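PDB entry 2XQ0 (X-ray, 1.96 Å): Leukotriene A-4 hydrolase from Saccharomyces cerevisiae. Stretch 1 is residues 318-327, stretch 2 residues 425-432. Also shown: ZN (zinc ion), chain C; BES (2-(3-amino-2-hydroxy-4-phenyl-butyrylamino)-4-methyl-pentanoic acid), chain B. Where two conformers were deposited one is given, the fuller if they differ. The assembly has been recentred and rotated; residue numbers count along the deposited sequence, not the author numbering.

Stretch 1 (318-327) NHFWLNEGWT
Stretch 2 425-432: SLDTFQFL

Residues 318-327 and 425-432 meet across a small, largely apolar contact that buries 419 Å², counting both sides. In the first stretch Trp321 to Thr327 are helical, and the helix continues beyond them, with Gly325 N donating to Trp321 O (2.7 Å) and Thr327 N to Asn323 O (3.0 Å). The second begins as a strand at Ser425 and Leu426 (phi/psi -123/156 and -156/168), passes through Asp427 at -111/173, and turns into a helix from Thr428 onward, where Leu432 N donates to Thr428 O (2.9 Å). The two helix axes approach to 11.7 Å, their N-to-C directions 54° apart. The backbones come closest where His319 CA lies 6.0 Å from Asp427 CA, so the start of the second helix lies close to His319.

His319 (phi/psi -119/31) and Phe431 each have 73 Å² covered by the other stretch, the largest shares of the contact. The CA-to-CB bond of His319 points toward the second stretch, and chi1 of -55° (m) with chi2 of -85° brings the imidazole against the helix start. There His319 ND1 and Thr428 OG1 form a hydrogen bond of 2.8 Å in which either could be the donor, the hydroxyl lying at the ring edge. The same hydroxyl accepts from the indole of Trp321, NE1 to Thr428 OG1 at 3.0 Å, an arrangement reached with Trp321 chi1 at 86° (p) and Thr428 chi1 at -61° (m). A threonine thus gives two buried nitrogen-bearing rings a shared polar partner. Over one face of the imidazole, Asp427 CB makes a CH-pi contact 3.8 Å from the centroid of the His319 ring, only 7° off its normal.

Asp427 OD1 caps its own helix: with chi1 of 64° (p), it accepts from Gln430 N at 3.0 Å, while OD2 is bonded elsewhere in the structure. Gln430 OE1 accepts from Asp427 N at 2.9 Å, so that Asp427 and Gln430 are joined by two reciprocal bonds at the helix start.

One turn further, Phe431 points its CA-to-CB bond toward the first stretch, and chi1 of 162° (t) with chi2 of 73° sets its ring among three side chains. The edge of Trp321 meets the face of Phe431, with six-membered ring centroids 5.3 Å apart, planes at 87° and Trp321 CH2 3.6 Å from Phe431 CE2. Trp326 (chi1 -92°, chi2 111°) brings CZ2 within 3.7 Å of Phe431 CE1, its five-membered ring inclined at 80° to the phenyl plane. Phenylalanine suits this buried site because its flat, apolar ring offers a face to Trp321 while also touching Trp326.

Leu322, with 68 Å² covered and its CA-to-CB bond toward the second stretch, packs against both the Asp427 turn and Phe431. In its m,t rotamer (chi1 -74°, chi2 173°), Leu322 CD2 packs 3.9 Å from Phe431 CB, while Leu322 CD1 lies 3.6 Å from Asp427 C and 3.9 Å from Leu426 CG. A branched aliphatic side chain suits this site because its two methyls can touch both the strand-to-helix turn and the aromatic residue beyond it.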

# COMPACT_ATOMS: atom_id res chain seq x y z
N ASN A 318 -1.94 -15.67 1.50
CA ASN A 318 -3.06 -16.25 0.75
C ASN A 318 -4.37 -15.55 1.01
O ASN A 318 -5.28 -15.65 0.21
CB ASN A 318 -3.27 -17.72 1.13
CG ASN A 318 -2.28 -18.65 0.50
OD1 ASN A 318 -1.46 -18.24 -0.33
ND2 ASN A 318 -2.37 -19.92 0.85
N HIS A 319 -4.47 -14.87 2.15
CA HIS A 319 -5.73 -14.24 2.58
C HIS A 319 -5.56 -12.72 2.72
O HIS A 319 -6.19 -12.07 3.56
CB HIS A 319 -6.19 -14.87 3.90
CG HIS A 319 -6.32 -16.35 3.83
ND1 HIS A 319 -7.46 -16.97 3.37
CD2 HIS A 319 -5.42 -17.33 4.08
CE1 HIS A 319 -7.26 -18.28 3.36
NE2 HIS A 319 -6.04 -18.53 3.79
N PHE A 320 -4.69 -12.19 1.87
CA PHE A 320 -4.35 -10.77 1.84
C PHE A 320 -5.59 -9.89 1.63
O PHE A 320 -5.62 -8.74 2.07
CB PHE A 320 -3.34 -10.53 0.73
CG PHE A 320 -2.77 -9.14 0.69
CD1 PHE A 320 -2.27 -8.54 1.84
CD2 PHE A 320 -2.66 -8.45 -0.52
CE1 PHE A 320 -1.72 -7.26 1.80
CE2 PHE A 320 -2.11 -7.17 -0.57
CZ PHE A 320 -1.64 -6.58 0.61
N TRP A 321 -6.62 -10.43 0.97
CA TRP A 321 -7.85 -9.67 0.75
C TRP A 321 -8.50 -9.19 2.06
O TRP A 321 -9.15 -8.13 2.09
CB TRP A 321 -8.86 -10.45 -0.11
CG TRP A 321 -9.74 -11.39 0.66
CD1 TRP A 321 -9.48 -12.70 0.97
CD2 TRP A 321 -11.04 -11.10 1.19
NE1 TRP A 321 -10.54 -13.24 1.66
CE2 TRP A 321 -11.50 -12.28 1.82
CE3 TRP A 321 -11.85 -9.96 1.20
CZ2 TRP A 321 -12.75 -12.34 2.46
CZ3 TRP A 321 -13.09 -10.03 1.84
CH2 TRP A 321 -13.53 -11.22 2.45
N LEU A 322 -8.33 -9.95 3.15
CA LEU A 322 -8.91 -9.57 4.44
C LEU A 322 -8.34 -8.25 4.92
O LEU A 322 -9.01 -7.48 5.60
CB LEU A 322 -8.64 -10.63 5.50
CG LEU A 322 -9.49 -11.91 5.36
CD1 LEU A 322 -9.05 -12.98 6.34
CD2 LEU A 322 -10.97 -11.56 5.54
N ASN A 323 -7.06 -8.01 4.61
CA ASN A 323 -6.44 -6.73 4.91
C ASN A 323 -6.94 -5.69 3.91
O ASN A 323 -7.72 -4.81 4.26
CB ASN A 323 -4.91 -6.80 4.84
CG ASN A 323 -4.27 -7.35 6.13
OD1 ASN A 323 -4.86 -8.14 6.85
ND2 ASN A 323 -3.04 -6.92 6.40
N GLU A 324 -6.52 -5.82 2.65
CA GLU A 324 -6.74 -4.75 1.68
C GLU A 324 -8.20 -4.57 1.23
O GLU A 324 -8.62 -3.45 0.96
CB GLU A 324 -5.83 -4.92 0.46
CG GLU A 324 -4.33 -4.81 0.77
CD GLU A 324 -3.92 -3.46 1.34
OE1 GLU A 324 -4.69 -2.48 1.23
OE2 GLU A 324 -2.80 -3.36 1.90
N GLY A 325 -8.96 -5.65 1.16
CA GLY A 325 -10.37 -5.55 0.77
C GLY A 325 -11.19 -4.84 1.83
O GLY A 325 -11.97 -3.92 1.54
N TRP A 326 -11.02 -5.25 3.07
CA TRP A 326 -11.65 -4.52 4.16
C TRP A 326 -11.23 -3.04 4.17
O TRP A 326 -12.08 -2.14 4.27
CB TRP A 326 -11.30 -5.18 5.51
CG TRP A 326 -12.31 -6.19 5.92
CD1 TRP A 326 -12.15 -7.55 5.98
CD2 TRP A 326 -13.65 -5.92 6.33
NE1 TRP A 326 -13.32 -8.14 6.41
CE2 TRP A 326 -14.25 -7.16 6.63
CE3 TRP A 326 -14.40 -4.75 6.47
CZ2 TRP A 326 -15.57 -7.26 7.06
CZ3 TRP A 326 -15.71 -4.86 6.90
CH2 TRP A 326 -16.28 -6.09 7.20
N THR A 327 -9.92 -2.78 4.08
CA THR A 327 -9.41 -1.39 4.10
C THR A 327 -10.07 -0.53 3.02
O THR A 327 -10.51 0.58 3.31
CB THR A 327 -7.88 -1.33 3.98
OG1 THR A 327 -7.31 -2.06 5.07
CG2 THR A 327 -7.37 0.14 3.98
N SER A 425 -4.81 -12.83 14.42
CA SER A 425 -4.69 -13.02 12.98
C SER A 425 -5.70 -14.06 12.55
O SER A 425 -6.13 -14.88 13.36
CB SER A 425 -3.27 -13.48 12.64
OG SER A 425 -2.32 -12.49 13.03
N LEU A 426 -6.11 -14.04 11.28
CA LEU A 426 -7.13 -15.00 10.86
C LEU A 426 -7.12 -15.29 9.37
O LEU A 426 -6.44 -14.61 8.59
CB LEU A 426 -8.53 -14.50 11.24
CG LEU A 426 -9.18 -13.58 10.21
CD1 LEU A 426 -10.66 -13.47 10.47
CD2 LEU A 426 -8.53 -12.20 10.23
N ASP A 427 -7.86 -16.34 8.99
CA ASP A 427 -8.01 -16.70 7.59
C ASP A 427 -9.45 -16.44 7.12
O ASP A 427 -10.32 -16.05 7.89
CB ASP A 427 -7.51 -18.14 7.32
CG ASP A 427 -8.33 -19.20 8.04
OD1 ASP A 427 -9.52 -18.96 8.26
OD2 ASP A 427 -7.78 -20.28 8.36
N THR A 428 -9.68 -16.59 5.83
CA THR A 428 -10.98 -16.32 5.25
C THR A 428 -12.06 -17.19 5.88
O THR A 428 -13.21 -16.77 6.04
CB THR A 428 -10.93 -16.65 3.76
OG1 THR A 428 -9.95 -15.81 3.14
CG2 THR A 428 -12.28 -16.44 3.12
N PHE A 429 -11.70 -18.42 6.22
CA PHE A 429 -12.67 -19.37 6.73
C PHE A 429 -13.21 -18.90 8.06
O PHE A 429 -14.40 -19.02 8.33
CB PHE A 429 -12.06 -20.77 6.81
CG PHE A 429 -11.41 -21.20 5.53
CD1 PHE A 429 -12.19 -21.53 4.43
CD2 PHE A 429 -10.03 -21.22 5.40
CE1 PHE A 429 -11.60 -21.90 3.24
CE2 PHE A 429 -9.43 -21.59 4.21
CZ PHE A 429 -10.21 -21.93 3.13
N GLN A 430 -12.34 -18.32 8.89
CA GLN A 430 -12.77 -17.79 10.18
C GLN A 430 -13.64 -16.54 9.97
O GLN A 430 -14.59 -16.29 10.72
CB GLN A 430 -11.55 -17.46 11.05
CG GLN A 430 -10.66 -18.67 11.38
CD GLN A 430 -9.38 -18.24 12.05
OE1 GLN A 430 -8.41 -17.87 11.38
NE2 GLN A 430 -9.36 -18.27 13.38
N PHE A 431 -13.32 -15.76 8.94
CA PHE A 431 -14.16 -14.62 8.57
C PHE A 431 -15.57 -15.14 8.29
O PHE A 431 -16.54 -14.63 8.84
CB PHE A 431 -13.59 -13.89 7.35
CG PHE A 431 -14.59 -12.99 6.65
CD1 PHE A 431 -14.98 -11.79 7.21
CD2 PHE A 431 -15.12 -13.34 5.42
CE1 PHE A 431 -15.90 -10.95 6.56
CE2 PHE A 431 -16.03 -12.51 4.76
CZ PHE A 431 -16.42 -11.31 5.34
N LEU A 432 -15.68 -16.17 7.46
CA LEU A 432 -16.99 -16.71 7.08
C LEU A 432 -17.78 -17.29 8.25
O LEU A 432 -18.97 -17.04 8.36
CB LEU A 432 -16.87 -17.76 5.97
CG LEU A 432 -16.28 -17.21 4.66
CD1 LEU A 432 -15.91 -18.33 3.71
CD2 LEU A 432 -17.24 -16.24 3.99
ZN ZN C . -3.56 -0.75 2.10
N2 BES B . 0.90 -1.22 2.64
C1 BES B . 0.13 -1.00 1.44
C6 BES B . 1.05 -0.96 0.22
C7 BES B . 1.73 -2.30 0.04
C8 BES B . 0.98 -3.47 0.11
C12 BES B . 3.10 -2.37 -0.18
C9 BES B . 1.60 -4.70 -0.06
C11 BES B . 3.72 -3.60 -0.34
C10 BES B . 2.97 -4.77 -0.28
C2 BES B . -0.68 0.30 1.53
O2 BES B . -1.57 0.38 2.65
C3 BES B . -1.46 0.42 0.26
O3 BES B . -2.44 -0.31 0.04
N1 BES B . -0.95 1.35 -0.52
C4 BES B . -1.40 1.78 -1.83
C13 BES B . -2.23 3.01 -1.53
C14 BES B . -3.63 2.95 -2.14
C15 BES B . -4.57 3.89 -1.40
C16 BES B . -4.18 1.52 -2.15
C5 BES B . -0.17 2.19 -2.59
O1 BES B . -0.18 2.14 -3.84
O4 BES B . 0.83 2.58 -1.94